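Local coordinates for protein pectate lyase (Bacillus subtilis, PDB 5AMV) that cleaves polygalacturonate by calcium-dependent beta-elimination, releasing oligosaccharides with an unsaturated galacturonosyl group at their non-reducing ends, at residues 81-86 / 108-113; 89-94 / 104-109; 112-117 / 162-167; 167-172 / 215-220. All blocks are in the same frame, centred on the assembly; numbering follows the deposited sequence. Where two conformers were deposited one is given.

Contact 1: residues 81-86 / 108-113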
loop_
_atom_site.group_PDB
_atom_site.type_symbol
_atom_site.label_atom_id
_atom_site.label_comp_id
_atom_site.label_asym_id
_atom_site.label_seq_id
_atom_site.Cartn_x
_atom_site.Cartn_y
_atom_site.Cartn_z
ATOM N N PRO A 81 -15.176 24.539 10.730
ATOM C CA PRO A 81 -16.427 25.318 10.669
ATOM C C PRO A 81 -16.678 26.063 9.358
ATOM O O PRO A 81 -17.852 26.322 8.992
ATOM C CB PRO A 81 -16.254 26.341 11.815
ATOM C CG PRO A 81 -15.419 25.596 12.796
ATOM C CD PRO A 81 -14.447 24.733 12.000
ATOM N N GLU A 82 -15.596 26.466 8.678
ATOM C CA GLU A 82 -15.746 27.235 7.448
ATOM C C GLU A 82 -15.811 26.396 6.172
ATOM O O GLU A 82 -16.080 26.920 5.105
ATOM C CB GLU A 82 -14.602 28.221 7.302
ATOM C CG GLU A 82 -14.664 29.387 8.320
ATOM C CD GLU A 82 -13.398 30.226 8.268
ATOM O OE1 GLU A 82 -13.112 30.903 7.227
ATOM O OE2 GLU A 82 -12.653 30.176 9.253
ATOM N N TYR A 83 -15.528 25.109 6.274
ATOM C CA TYR A 83 -15.514 24.290 5.064
ATOM C C TYR A 83 -16.914 23.822 4.691
ATOM O O TYR A 83 -17.694 23.437 5.566
ATOM C CB TYR A 83 -14.624 23.081 5.286
ATOM C CG TYR A 83 -14.687 22.067 4.151
ATOM C CD1 TYR A 83 -13.981 22.275 2.952
ATOM C CD2 TYR A 83 -15.425 20.909 4.304
ATOM C CE1 TYR A 83 -14.038 21.312 1.930
ATOM C CE2 TYR A 83 -15.471 19.933 3.321
ATOM C CZ TYR A 83 -14.779 20.142 2.141
ATOM O OH TYR A 83 -14.824 19.159 1.161
ATOM N N ASP A 84 -17.225 23.894 3.387
ATOM C CA ASP A 84 -18.468 23.358 2.863
ATOM C C ASP A 84 -18.187 22.867 1.461
ATOM O O ASP A 84 -17.646 23.604 0.608
ATOM C CB ASP A 84 -19.543 24.428 2.837
ATOM C CG ASP A 84 -20.860 23.922 2.266
ATOM O OD1 ASP A 84 -21.598 23.249 3.015
ATOM O OD2 ASP A 84 -21.144 24.227 1.084
ATOM N N LEU A 85 -18.481 21.586 1.242
ATOM C CA LEU A 85 -18.166 20.954 -0.061
ATOM C C LEU A 85 -18.787 21.744 -1.231
ATOM O O LEU A 85 -18.119 22.000 -2.228
ATOM C CB LEU A 85 -18.570 19.475 -0.106
ATOM C CG LEU A 85 -18.325 18.730 -1.421
ATOM C CD1 LEU A 85 -16.825 18.795 -1.887
ATOM C CD2 LEU A 85 -18.853 17.272 -1.362
ATOM N N ASP A 86 -20.055 22.137 -1.119
ATOM C CA ASP A 86 -20.670 22.910 -2.194
ATOM C C ASP A 86 -19.922 24.215 -2.457
ATOM O O ASP A 86 -19.662 24.531 -3.616
ATOM C CB ASP A 86 -22.180 23.109 -1.946
ATOM C CG ASP A 86 -22.992 21.835 -2.260
ATOM O OD1 ASP A 86 -22.752 21.222 -3.330
ATOM O OD2 ASP A 86 -23.840 21.413 -1.439
ATOM N N GLU A 108 -8.159 26.387 2.275
ATOM C CA GLU A 108 -7.603 26.434 3.616
ATOM C C GLU A 108 -8.476 25.678 4.594
ATOM O O GLU A 108 -7.969 25.010 5.482
ATOM C CB GLU A 108 -7.408 27.874 4.121
ATOM C CG GLU A 108 -6.326 28.599 3.297
ATOM C CD GLU A 108 -6.235 30.088 3.581
ATOM O OE1 GLU A 108 -7.097 30.650 4.279
ATOM O OE2 GLU A 108 -5.244 30.671 3.063
ATOM N N ALA A 109 -9.794 25.816 4.462
ATOM C CA ALA A 109 -10.682 25.167 5.440
ATOM C C ALA A 109 -10.695 23.653 5.209
ATOM O O ALA A 109 -10.766 22.878 6.161
ATOM C CB ALA A 109 -12.076 25.732 5.340
ATOM N N ARG A 110 -10.586 23.246 3.944
ATOM C CA ARG A 110 -10.466 21.800 3.630
ATOM C C ARG A 110 -9.180 21.232 4.243
ATOM O O ARG A 110 -9.166 20.108 4.818
ATOM C CB ARG A 110 -10.474 21.575 2.089
ATOM C CG ARG A 110 -10.594 20.030 1.716
ATOM C CD ARG A 110 -9.928 19.727 0.355
ATOM N NE ARG A 110 -8.506 20.112 0.402
ATOM C CZ ARG A 110 -7.533 19.444 1.033
ATOM N NH1 ARG A 110 -7.756 18.281 1.650
ATOM N NH2 ARG A 110 -6.298 19.962 1.033
ATOM N N ALA A 111 -8.074 21.947 4.084
ATOM C CA ALA A 111 -6.805 21.457 4.617
ATOM C C ALA A 111 -6.879 21.299 6.144
ATOM O O ALA A 111 -6.397 20.310 6.686
ATOM C CB ALA A 111 -5.641 22.393 4.212
ATOM N N ARG A 112 -7.480 22.280 6.819
ATOM C CA ARG A 112 -7.665 22.170 8.285
ATOM C C ARG A 112 -8.499 20.952 8.648
ATOM O O ARG A 112 -8.180 20.221 9.632
ATOM C CB ARG A 112 -8.258 23.466 8.884
ATOM C CG ARG A 112 -7.243 24.617 8.834
ATOM C CD ARG A 112 -7.754 25.864 9.612
ATOM N NE ARG A 112 -9.068 26.367 9.190
ATOM C CZ ARG A 112 -9.273 27.328 8.286
ATOM N NH1 ARG A 112 -8.243 27.905 7.667
ATOM N NH2 ARG A 112 -10.530 27.675 7.982
ATOM N N SER A 113 -9.572 20.735 7.879
ATOM C CA SER A 113 -10.428 19.586 8.098
ATOM C C SER A 113 -9.633 18.273 7.971
ATOM O O SER A 113 -9.725 17.382 8.835
ATOM C CB SER A 113 -11.563 19.586 7.060
ATOM O OG SER A 113 -12.261 20.837 7.157
HETATM O O HOH W 1 -11.470 29.308 5.644
#

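Contact 2: residues 89-94 / 104-109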
loop_
_atom_site.group_PDB
_atom_site.type_symbol
_atom_site.label_atom_id
_atom_site.label_comp_id
_atom_site.label_asym_id
_atom_site.label_seq_id
_atom_site.Cartn_x
_atom_site.Cartn_y
_atom_site.Cartn_z
ATOM N N LEU A 89 -16.618 23.318 -4.189
ATOM C CA LEU A 89 -16.844 22.970 -5.602
ATOM C C LEU A 89 -17.045 24.228 -6.454
ATOM O O LEU A 89 -16.477 24.337 -7.564
ATOM C CB LEU A 89 -18.056 22.050 -5.712
ATOM C CG LEU A 89 -17.790 20.620 -5.203
ATOM C CD1 LEU A 89 -19.092 19.785 -5.194
ATOM C CD2 LEU A 89 -16.740 19.906 -6.049
ATOM N N LYS A 90 -17.847 25.163 -5.963
ATOM C CA LYS A 90 -17.992 26.431 -6.664
ATOM C C LYS A 90 -16.671 27.215 -6.738
ATOM O O LYS A 90 -16.312 27.774 -7.793
ATOM C CB LYS A 90 -19.063 27.307 -6.004
ATOM C CG LYS A 90 -19.494 28.470 -6.897
ATOM C CD LYS A 90 -20.668 29.183 -6.216
ATOM C CE LYS A 90 -21.321 30.202 -7.149
ATOM N NZ LYS A 90 -20.726 31.529 -6.920
ATOM N N ALA A 91 -15.932 27.259 -5.642
ATOM C CA ALA A 91 -14.672 28.026 -5.623
ATOM C C ALA A 91 -13.664 27.576 -6.655
ATOM O O ALA A 91 -12.922 28.403 -7.215
ATOM C CB ALA A 91 -14.017 28.005 -4.195
ATOM N N TYR A 92 -13.578 26.260 -6.879
ATOM C CA TYR A 92 -12.477 25.741 -7.667
ATOM C C TYR A 92 -12.905 25.076 -8.991
ATOM O O TYR A 92 -12.099 24.374 -9.633
ATOM C CB TYR A 92 -11.610 24.793 -6.786
ATOM C CG TYR A 92 -11.183 25.538 -5.545
ATOM C CD1 TYR A 92 -10.444 26.735 -5.650
ATOM C CD2 TYR A 92 -11.564 25.095 -4.271
ATOM C CE1 TYR A 92 -10.069 27.466 -4.514
ATOM C CE2 TYR A 92 -11.215 25.804 -3.129
ATOM C CZ TYR A 92 -10.471 26.997 -3.250
ATOM O OH TYR A 92 -10.145 27.686 -2.124
ATOM N N ASP A 93 -14.150 25.312 -9.392
ATOM C CA ASP A 93 -14.632 24.781 -10.664
ATOM C C ASP A 93 -13.682 25.245 -11.782
ATOM O O ASP A 93 -13.454 26.443 -11.915
ATOM C CB ASP A 93 -16.053 25.277 -10.940
ATOM C CG ASP A 93 -16.717 24.523 -12.094
ATOM O OD1 ASP A 93 -16.186 24.543 -13.212
ATOM O OD2 ASP A 93 -17.747 23.855 -11.860
ATOM N N PRO A 94 -13.130 24.311 -12.577
ATOM C CA PRO A 94 -12.194 24.739 -13.661
ATOM C C PRO A 94 -12.777 25.831 -14.582
ATOM O O PRO A 94 -11.992 26.637 -15.102
ATOM C CB PRO A 94 -11.981 23.447 -14.455
ATOM C CG PRO A 94 -12.095 22.361 -13.373
ATOM C CD PRO A 94 -13.245 22.833 -12.516
ATOM N N GLY A 104 -6.828 29.949 -1.051
ATOM C CA GLY A 104 -7.860 30.793 -0.493
ATOM C C GLY A 104 -8.723 30.042 0.513
ATOM O O GLY A 104 -8.425 28.891 0.872
ATOM N N THR A 105 -9.845 30.664 0.890
ATOM C CA THR A 105 -10.665 30.270 2.048
ATOM C C THR A 105 -11.070 28.796 2.065
ATOM O O THR A 105 -10.875 28.086 3.061
ATOM C CB THR A 105 -11.974 31.074 2.064
ATOM O OG1 THR A 105 -11.688 32.467 1.865
ATOM C CG2 THR A 105 -12.764 30.856 3.366
ATOM N N GLN A 106 -11.711 28.365 0.967
ATOM C CA GLN A 106 -12.264 27.014 0.968
ATOM C C GLN A 106 -11.204 25.930 1.011
ATOM O O GLN A 106 -11.350 24.930 1.752
ATOM C CB GLN A 106 -13.277 26.768 -0.169
ATOM C CG GLN A 106 -14.691 27.310 0.132
ATOM C CD GLN A 106 -15.288 26.757 1.422
ATOM O OE1 GLN A 106 -15.226 25.550 1.676
ATOM N NE2 GLN A 106 -15.912 27.634 2.217
ATOM N N GLU A 107 -10.114 26.128 0.261
ATOM C CA GLU A 107 -9.019 25.172 0.311
ATOM C C GLU A 107 -8.331 25.192 1.669
ATOM O O GLU A 107 -7.975 24.116 2.187
ATOM C CB GLU A 107 -8.015 25.457 -0.832
ATOM C CG GLU A 107 -6.751 24.583 -0.706
ATOM C CD GLU A 107 -6.957 23.090 -0.805
ATOM O OE1 GLU A 107 -8.067 22.626 -1.182
ATOM O OE2 GLU A 107 -5.942 22.387 -0.529
ATOM N N GLU A 108 -8.159 26.387 2.275
ATOM C CA GLU A 108 -7.603 26.434 3.616
ATOM C C GLU A 108 -8.476 25.678 4.594
ATOM O O GLU A 108 -7.969 25.010 5.482
ATOM C CB GLU A 108 -7.408 27.874 4.121
ATOM C CG GLU A 108 -6.326 28.599 3.297
ATOM C CD GLU A 108 -6.235 30.088 3.581
ATOM O OE1 GLU A 108 -7.097 30.650 4.279
ATOM O OE2 GLU A 108 -5.244 30.671 3.063
ATOM N N ALA A 109 -9.794 25.816 4.462
ATOM C CA ALA A 109 -10.682 25.167 5.440
ATOM C C ALA A 109 -10.695 23.653 5.209
ATOM O O ALA A 109 -10.766 22.878 6.161
ATOM C CB ALA A 109 -12.076 25.732 5.340
HETATM O O HOH W 2 -12.599 29.938 -1.376
#

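Contact 3: residues 112-117 / 162-167. With ACT (acetate ion), chain D.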
loop_
_atom_site.group_PDB
_atom_site.type_symbol
_atom_site.label_atom_id
_atom_site.label_comp_id
_atom_site.label_asym_id
_atom_site.label_seq_id
_atom_site.Cartn_x
_atom_site.Cartn_y
_atom_site.Cartn_z
ATOM N N ARG A 112 -7.480 22.280 6.819
ATOM C CA ARG A 112 -7.665 22.170 8.285
ATOM C C ARG A 112 -8.499 20.952 8.648
ATOM O O ARG A 112 -8.180 20.221 9.632
ATOM C CB ARG A 112 -8.258 23.466 8.884
ATOM C CG ARG A 112 -7.243 24.617 8.834
ATOM C CD ARG A 112 -7.754 25.864 9.612
ATOM N NE ARG A 112 -9.068 26.367 9.190
ATOM C CZ ARG A 112 -9.273 27.328 8.286
ATOM N NH1 ARG A 112 -8.243 27.905 7.667
ATOM N NH2 ARG A 112 -10.530 27.675 7.982
ATOM N N SER A 113 -9.572 20.735 7.879
ATOM C CA SER A 113 -10.428 19.586 8.098
ATOM C C SER A 113 -9.633 18.273 7.971
ATOM O O SER A 113 -9.725 17.382 8.835
ATOM C CB SER A 113 -11.563 19.586 7.060
ATOM O OG SER A 113 -12.261 20.837 7.157
ATOM N N GLN A 114 -8.871 18.178 6.889
ATOM C CA GLN A 114 -8.020 17.021 6.639
ATOM C C GLN A 114 -7.023 16.805 7.785
ATOM O O GLN A 114 -6.790 15.673 8.233
ATOM C CB GLN A 114 -7.308 17.227 5.297
ATOM C CG GLN A 114 -6.712 15.962 4.782
ATOM C CD GLN A 114 -6.149 16.121 3.421
ATOM O OE1 GLN A 114 -5.451 17.110 3.115
ATOM N NE2 GLN A 114 -6.460 15.146 2.558
ATOM N N LYS A 115 -6.442 17.901 8.283
ATOM C CA LYS A 115 -5.459 17.747 9.346
ATOM C C LYS A 115 -6.116 17.265 10.645
ATOM O O LYS A 115 -5.535 16.499 11.387
ATOM C CB LYS A 115 -4.662 19.042 9.517
ATOM C CG LYS A 115 -3.651 19.253 8.361
ATOM C CD LYS A 115 -3.116 20.681 8.359
ATOM C CE LYS A 115 -2.034 20.897 7.305
ATOM N NZ LYS A 115 -2.524 21.607 6.087
ATOM N N ASN A 116 -7.356 17.654 10.886
ATOM C CA ASN A 116 -8.075 17.150 12.076
ATOM C C ASN A 116 -8.227 15.612 12.002
ATOM O O ASN A 116 -8.036 14.905 12.975
ATOM C CB ASN A 116 -9.458 17.792 12.103
ATOM C CG ASN A 116 -9.407 19.287 12.401
ATOM O OD1 ASN A 116 -8.434 19.786 12.977
ATOM N ND2 ASN A 116 -10.476 19.990 12.071
ATOM N N GLN A 117 -8.591 15.115 10.823
ATOM C CA GLN A 117 -8.719 13.655 10.678
ATOM C C GLN A 117 -7.371 12.950 10.739
ATOM O O GLN A 117 -7.253 11.896 11.372
ATOM C CB GLN A 117 -9.463 13.263 9.404
ATOM C CG GLN A 117 -9.590 11.727 9.269
ATOM C CD GLN A 117 -10.507 11.280 8.122
ATOM O OE1 GLN A 117 -10.668 11.980 7.114
ATOM N NE2 GLN A 117 -11.132 10.121 8.302
ATOM N N ALA A 162 -8.958 2.946 4.709
ATOM C CA ALA A 162 -8.258 4.153 5.119
ATOM C C ALA A 162 -8.886 5.338 4.322
ATOM O O ALA A 162 -8.525 5.616 3.160
ATOM C CB ALA A 162 -6.709 3.981 4.886
ATOM N N TYR A 163 -9.918 5.942 4.919
ATOM C CA TYR A 163 -10.886 6.771 4.209
ATOM C C TYR A 163 -10.660 8.230 4.566
ATOM O O TYR A 163 -10.580 8.581 5.756
ATOM C CB TYR A 163 -12.292 6.381 4.684
ATOM C CG TYR A 163 -13.475 7.003 3.968
ATOM C CD1 TYR A 163 -13.944 8.282 4.312
ATOM C CD2 TYR A 163 -14.101 6.332 2.895
ATOM C CE1 TYR A 163 -15.054 8.814 3.703
ATOM C CE2 TYR A 163 -15.234 6.875 2.258
ATOM C CZ TYR A 163 -15.676 8.141 2.644
ATOM O OH TYR A 163 -16.774 8.708 2.005
ATOM N N ASP A 164 -10.591 9.071 3.541
ATOM C CA ASP A 164 -10.365 10.513 3.767
ATOM C C ASP A 164 -11.672 11.232 3.470
ATOM O O ASP A 164 -12.183 11.186 2.330
ATOM C CB ASP A 164 -9.244 10.956 2.785
ATOM C CG ASP A 164 -8.804 12.386 2.938
ATOM O OD1 ASP A 164 -9.507 13.234 3.511
ATOM O OD2 ASP A 164 -7.672 12.659 2.439
ATOM N N TYR A 165 -12.210 11.940 4.472
ATOM C CA TYR A 165 -13.442 12.692 4.265
ATOM C C TYR A 165 -13.249 13.958 3.406
ATOM O O TYR A 165 -14.226 14.551 2.983
ATOM C CB TYR A 165 -14.065 13.123 5.587
ATOM C CG TYR A 165 -14.722 11.992 6.336
ATOM C CD1 TYR A 165 -15.893 11.393 5.830
ATOM C CD2 TYR A 165 -14.164 11.519 7.527
ATOM C CE1 TYR A 165 -16.497 10.338 6.520
ATOM C CE2 TYR A 165 -14.753 10.467 8.212
ATOM C CZ TYR A 165 -15.900 9.892 7.677
ATOM O OH TYR A 165 -16.459 8.841 8.370
ATOM N N PHE A 166 -12.007 14.367 3.148
ATOM C CA PHE A 166 -11.773 15.718 2.541
ATOM C C PHE A 166 -10.739 15.643 1.412
ATOM O O PHE A 166 -9.727 16.329 1.455
ATOM C CB PHE A 166 -11.310 16.725 3.619
ATOM C CG PHE A 166 -12.201 16.711 4.836
ATOM C CD1 PHE A 166 -13.496 17.320 4.784
ATOM C CD2 PHE A 166 -11.781 16.081 5.987
ATOM C CE1 PHE A 166 -14.346 17.246 5.920
ATOM C CE2 PHE A 166 -12.627 16.028 7.135
ATOM C CZ PHE A 166 -13.924 16.590 7.075
ATOM N N PRO A 167 -11.028 14.843 0.369
ATOM C CA PRO A 167 -10.094 14.777 -0.752
ATOM C C PRO A 167 -9.823 16.156 -1.357
ATOM O O PRO A 167 -10.733 16.985 -1.458
ATOM C CB PRO A 167 -10.847 13.916 -1.793
ATOM C CG PRO A 167 -11.975 13.280 -1.124
ATOM C CD PRO A 167 -12.217 14.000 0.182
HETATM C C ACT D . -18.901 10.948 3.304
HETATM O O ACT D . -19.353 9.948 3.923
HETATM O OXT ACT D . -17.677 10.949 2.981
HETATM C CH3 ACT D . -19.801 12.110 3.004
HETATM O O HOH W 3 -8.978 13.751 6.108
#

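Contact 4: residues 167-172 / 215-220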
loop_
_atom_site.group_PDB
_atom_site.type_symbol
_atom_site.label_atom_id
_atom_site.label_comp_id
_atom_site.label_asym_id
_atom_site.label_seq_id
_atom_site.Cartn_x
_atom_site.Cartn_y
_atom_site.Cartn_z
ATOM N N PRO A 167 -11.028 14.843 0.369
ATOM C CA PRO A 167 -10.094 14.777 -0.752
ATOM C C PRO A 167 -9.823 16.156 -1.357
ATOM O O PRO A 167 -10.733 16.985 -1.458
ATOM C CB PRO A 167 -10.847 13.916 -1.793
ATOM C CG PRO A 167 -11.975 13.280 -1.124
ATOM C CD PRO A 167 -12.217 14.000 0.182
ATOM N N GLN A 168 -8.566 16.361 -1.758
ATOM C CA GLN A 168 -8.132 17.601 -2.371
ATOM C C GLN A 168 -8.343 17.565 -3.888
ATOM O O GLN A 168 -7.993 16.580 -4.523
ATOM C CB GLN A 168 -6.668 17.823 -2.081
ATOM C CG GLN A 168 -6.127 19.156 -2.569
ATOM C CD GLN A 168 -4.606 19.209 -2.409
ATOM O OE1 GLN A 168 -3.905 18.299 -2.837
ATOM N NE2 GLN A 168 -4.109 20.243 -1.755
ATOM N N TRP A 169 -8.894 18.631 -4.465
ATOM C CA TRP A 169 -8.936 18.748 -5.920
ATOM C C TRP A 169 -7.562 19.173 -6.450
ATOM O O TRP A 169 -6.989 20.190 -5.992
ATOM C CB TRP A 169 -10.021 19.769 -6.321
ATOM C CG TRP A 169 -10.045 20.071 -7.807
ATOM C CD1 TRP A 169 -9.907 21.309 -8.365
ATOM C CD2 TRP A 169 -10.241 19.146 -8.891
ATOM N NE1 TRP A 169 -10.006 21.220 -9.746
ATOM C CE2 TRP A 169 -10.203 19.910 -10.099
ATOM C CE3 TRP A 169 -10.470 17.762 -8.973
ATOM C CZ2 TRP A 169 -10.404 19.340 -11.362
ATOM C CZ3 TRP A 169 -10.667 17.179 -10.246
ATOM C CH2 TRP A 169 -10.614 17.971 -11.428
ATOM N N ASP A 170 -7.031 18.393 -7.382
ATOM C CA ASP A 170 -5.772 18.745 -8.068
ATOM C C ASP A 170 -6.036 18.785 -9.564
ATOM O O ASP A 170 -6.048 17.748 -10.218
ATOM C CB ASP A 170 -4.682 17.727 -7.775
ATOM C CG ASP A 170 -3.295 18.202 -8.253
ATOM O OD1 ASP A 170 -3.210 19.218 -9.014
ATOM O OD2 ASP A 170 -2.286 17.570 -7.855
ATOM N N PRO A 171 -6.270 19.987 -10.115
ATOM C CA PRO A 171 -6.697 20.081 -11.535
ATOM C C PRO A 171 -5.580 19.743 -12.543
ATOM O O PRO A 171 -5.874 19.485 -13.715
ATOM C CB PRO A 171 -7.123 21.549 -11.676
ATOM C CG PRO A 171 -6.295 22.262 -10.650
ATOM C CD PRO A 171 -6.157 21.316 -9.466
ATOM N N THR A 172 -4.335 19.704 -12.079
ATOM C CA THR A 172 -3.211 19.389 -12.977
ATOM C C THR A 172 -2.764 17.925 -12.896
ATOM O O THR A 172 -1.941 17.467 -13.698
ATOM C CB THR A 172 -2.024 20.315 -12.767
ATOM O OG1 THR A 172 -1.540 20.211 -11.428
ATOM C CG2 THR A 172 -2.422 21.747 -13.061
ATOM N N TYR A 215 -16.631 17.534 -11.366
ATOM C CA TYR A 215 -15.809 17.963 -12.498
ATOM C C TYR A 215 -15.500 16.756 -13.395
ATOM O O TYR A 215 -14.430 16.666 -14.008
ATOM C CB TYR A 215 -14.498 18.606 -12.031
ATOM C CG TYR A 215 -14.567 19.638 -10.901
ATOM C CD1 TYR A 215 -15.615 20.582 -10.802
ATOM C CD2 TYR A 215 -13.541 19.701 -9.952
ATOM C CE1 TYR A 215 -15.640 21.522 -9.750
ATOM C CE2 TYR A 215 -13.553 20.636 -8.920
ATOM C CZ TYR A 215 -14.598 21.538 -8.833
ATOM O OH TYR A 215 -14.563 22.456 -7.808
ATOM N N GLY A 216 -16.449 15.826 -13.421
ATOM C CA GLY A 216 -16.310 14.583 -14.157
ATOM C C GLY A 216 -15.326 13.553 -13.616
ATOM O O GLY A 216 -15.078 12.548 -14.296
ATOM N N ARG A 217 -14.796 13.789 -12.401
ATOM C CA ARG A 217 -13.750 12.932 -11.838
ATOM C C ARG A 217 -14.227 12.293 -10.528
ATOM O O ARG A 217 -14.842 12.954 -9.688
ATOM C CB ARG A 217 -12.431 13.706 -11.605
ATOM C CG ARG A 217 -11.769 14.397 -12.841
ATOM C CD ARG A 217 -11.258 13.404 -13.932
ATOM N NE ARG A 217 -10.125 12.560 -13.526
ATOM C CZ ARG A 217 -9.722 11.483 -14.205
ATOM N NH1 ARG A 217 -10.357 11.113 -15.311
ATOM N NH2 ARG A 217 -8.690 10.759 -13.791
ATOM N N LYS A 218 -13.933 10.993 -10.371
ATOM C CA LYS A 218 -14.265 10.212 -9.163
ATOM C C LYS A 218 -13.857 11.000 -7.935
ATOM O O LYS A 218 -12.702 11.399 -7.852
ATOM C CB LYS A 218 -13.484 8.876 -9.153
ATOM C CG LYS A 218 -13.910 7.881 -8.043
ATOM C CD LYS A 218 -12.802 6.842 -7.697
ATOM C CE LYS A 218 -12.950 5.454 -8.367
ATOM N NZ LYS A 218 -11.978 4.353 -7.830
ATOM N N TYR A 219 -14.771 11.168 -6.995
ATOM C CA TYR A 219 -14.453 11.807 -5.715
ATOM C C TYR A 219 -13.813 10.727 -4.821
ATOM O O TYR A 219 -14.496 10.061 -4.036
ATOM C CB TYR A 219 -15.709 12.384 -5.149
ATOM C CG TYR A 219 -15.533 13.267 -3.922
ATOM C CD1 TYR A 219 -14.688 14.382 -3.964
ATOM C CD2 TYR A 219 -16.317 13.045 -2.786
ATOM C CE1 TYR A 219 -14.566 15.228 -2.842
ATOM C CE2 TYR A 219 -16.217 13.862 -1.672
ATOM C CZ TYR A 219 -15.343 14.940 -1.695
ATOM O OH TYR A 219 -15.290 15.730 -0.573
ATOM N N GLN A 220 -12.494 10.618 -4.958
ATOM C CA GLN A 220 -11.742 9.495 -4.404
ATOM C C GLN A 220 -11.412 9.671 -2.921
ATOM O O GLN A 220 -10.699 10.590 -2.555
ATOM C CB GLN A 220 -10.475 9.264 -5.217
ATOM C CG GLN A 220 -9.620 8.109 -4.715
ATOM C CD GLN A 220 -10.349 6.752 -4.735
ATOM O OE1 GLN A 220 -10.820 6.250 -3.722
ATOM N NE2 GLN A 220 -10.445 6.174 -5.918
HETATM O O HOH W 4 -13.156 17.399 -0.256
#

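Contact 1: residues 81-86 / 108-113
Tyr-83 lays its ring alongside Arg-110 on helix 105-121, with CE1 3.6 Å from Arg-110 CB and close to CG as well, so the aliphatic root of the arginine does the touching. A chi1 of 172° directs CG of Tyr-83 toward that helix. The two side chains run side by side in the same direction; the arginine chain bends at chi3, and the guanidinium plane stands almost perpendicular to the ring, bonding the carbonyl of Phe-166 and pairing with Glu-107. Nearer the backbone, Tyr-83 CB meets Ala-109 CB at 3.7 Å, and the small methyl lets the backbones approach closely. Ser-113 OG lies 3.8 Å from Tyr-83 CB; it is bonded to Ala-109 O at 2.7 Å, and that carbonyl also accepts the helical N-H of Ser-113 from the opposite face of its plane. Farther out, Glu-82 OE2 forms a long salt bridge of 3.5 Å to Arg-112 NH2, backed by a water that donates to Glu-82 OE1 and accepts from Arg-112 NH2. Asp-80 takes NE of the same arginine. A buried apolar seam is thus bordered by an ion pair at the more exposed margin, whose length and bridging water suggest that the glutamate contributes only modestly beside Asp-80.

Contact 2: residues 89-94 / 104-109
Tyr-92 projects from helix 85-92 to the first turn of helix 105-121, where its OH accepts the N-H of Glu-107 at 2.8 Å with an angle of 149° at the hydrogen. The donor lies at the ring edge, near its plane, and the phenol oxygen also bonds the carbonyl of Ser-103. Packing is tight here: Tyr-92 OH is 3.3 Å from Glu-107 CB, and Tyr-92 CE2 is 3.7 Å from Gln-106 CB. Both chains cross the tyrosine at about a right angle, and their polar ends go to other partners, Gln-106 to Glu-82 and Asp-84, Glu-107 to Tyr-88 and Arg-110. The other side is looser. Ala-91 CB, which sits over the centre of one face of the Tyr-92 ring, comes no nearer than 4.3 Å to Gln-106 CB, and a water accepts from Gln-106 N while donating only weakly to the phenol oxygen. A phenylalanine in place of Tyr-92 would probably leave the Glu-107 N-H and the Ser-103 carbonyl without this partner. Gly-104, at the N-cap, has no side chain to accept, and the phenol oxygen takes an N-H of the first turn, joining two helices that project from the parallel beta-helix of this lyase family.

Contact 3: residues 112-117 / 162-167
Phe-166 turns one face to Ser-113 of helix 105-121: the serine CB stands 3.5 Å from the ring centroid and only 3° off the normal, a nearly axial CH-pi contact. Tyr-165 CB lies against the opposite face, toward the rim, so the phenyl ring is sandwiched. Two extended glutamines, each with CG anti to its backbone N, reach from the helix to the loop. Gln-114 crosses Asp-164 at about a right angle and gives NE2 to the syn lone pair of Asp-164 OD2 at 2.8 Å; that oxygen lies in the amide plane, though the two groups are turned 45° apart. Gln-117 also crosses Tyr-165 at about a right angle, yet its amide is tilted just 16° from the ring plane, with NE2 3.4 Å from Tyr-165 CD2. Its OE1 accepts the Tyr-165 N-H at 3.1 Å in a nearly straight bond on a lone pair. A water donates to both Gln-117 OE1 and Asp-164 OD1, and the latter closes an Asx turn by accepting Phe-166 N from above the carboxylate plane. Gln-182 N also binds Asp-164 OD2. With donors on both oxygens, the carboxylate would probably be stabilised in its charged form; the Asp-164 side chain lies about 10 Å from the bound calcium ion.

Contact 4: residues 167-172 / 215-220
Pro-167 sets its ring over one face of Tyr-219, CG lying 4.0 Å from the ring centroid in a CH-pi contact offset toward the rim. The same CG is 3.3 Å from Gln-220 O, and a water links Pro-167 O to the Tyr-219 hydroxyl. Gln-168 points away from 215-220, and its NE2 bonds Glu-107. At Trp-169 a chi1 of 174° sends CG toward 215-220, and the edge of Tyr-215 meets the indole face with the planes at 63°. Tyr-215 CD2 comes within 3.3 Å of Trp-169 CE2, while Arg-217 CG lies in the indole plane, 4.0 Å from Trp-169 CZ3. An alanine at Trp-169 would probably leave the Tyr-215 edge and the Arg-217 methylenes without their packing surface. Within the segment itself, Asp-170 OD1 accepts from Thr-172 OG1 at 3.1 Å. Arg-217 belongs to the glycan pocket: its methylenes pack on the indole, and its NH2 bonds Asn-178 and, weakly, a galacturonate, a combination that suits an acidic substrate.

After its first strands and helices, the chain enters the loop and helix 85-92 that pack on helix 105-121. Contact 2 closes the short excursion of residues 95-103, and contact 1 closes a longer one around it, so the 89-94 / 104-109 pairing nests inside 81-86 / 108-113. Contact 3 starts on the helix where contact 1 ends and spans strands of the beta-helix before the loop at 162-167 returns. Contact 4 then opens at Pro-167, shared with contact 3, and closes at 215-220. The ring of Tyr-83 meeting that of Phe-166 joins contacts 1 and 3; Tyr-215 bonded to Leu-89 O joins contacts 2 and 4, tying the helices to the loops beside the glycan pocket.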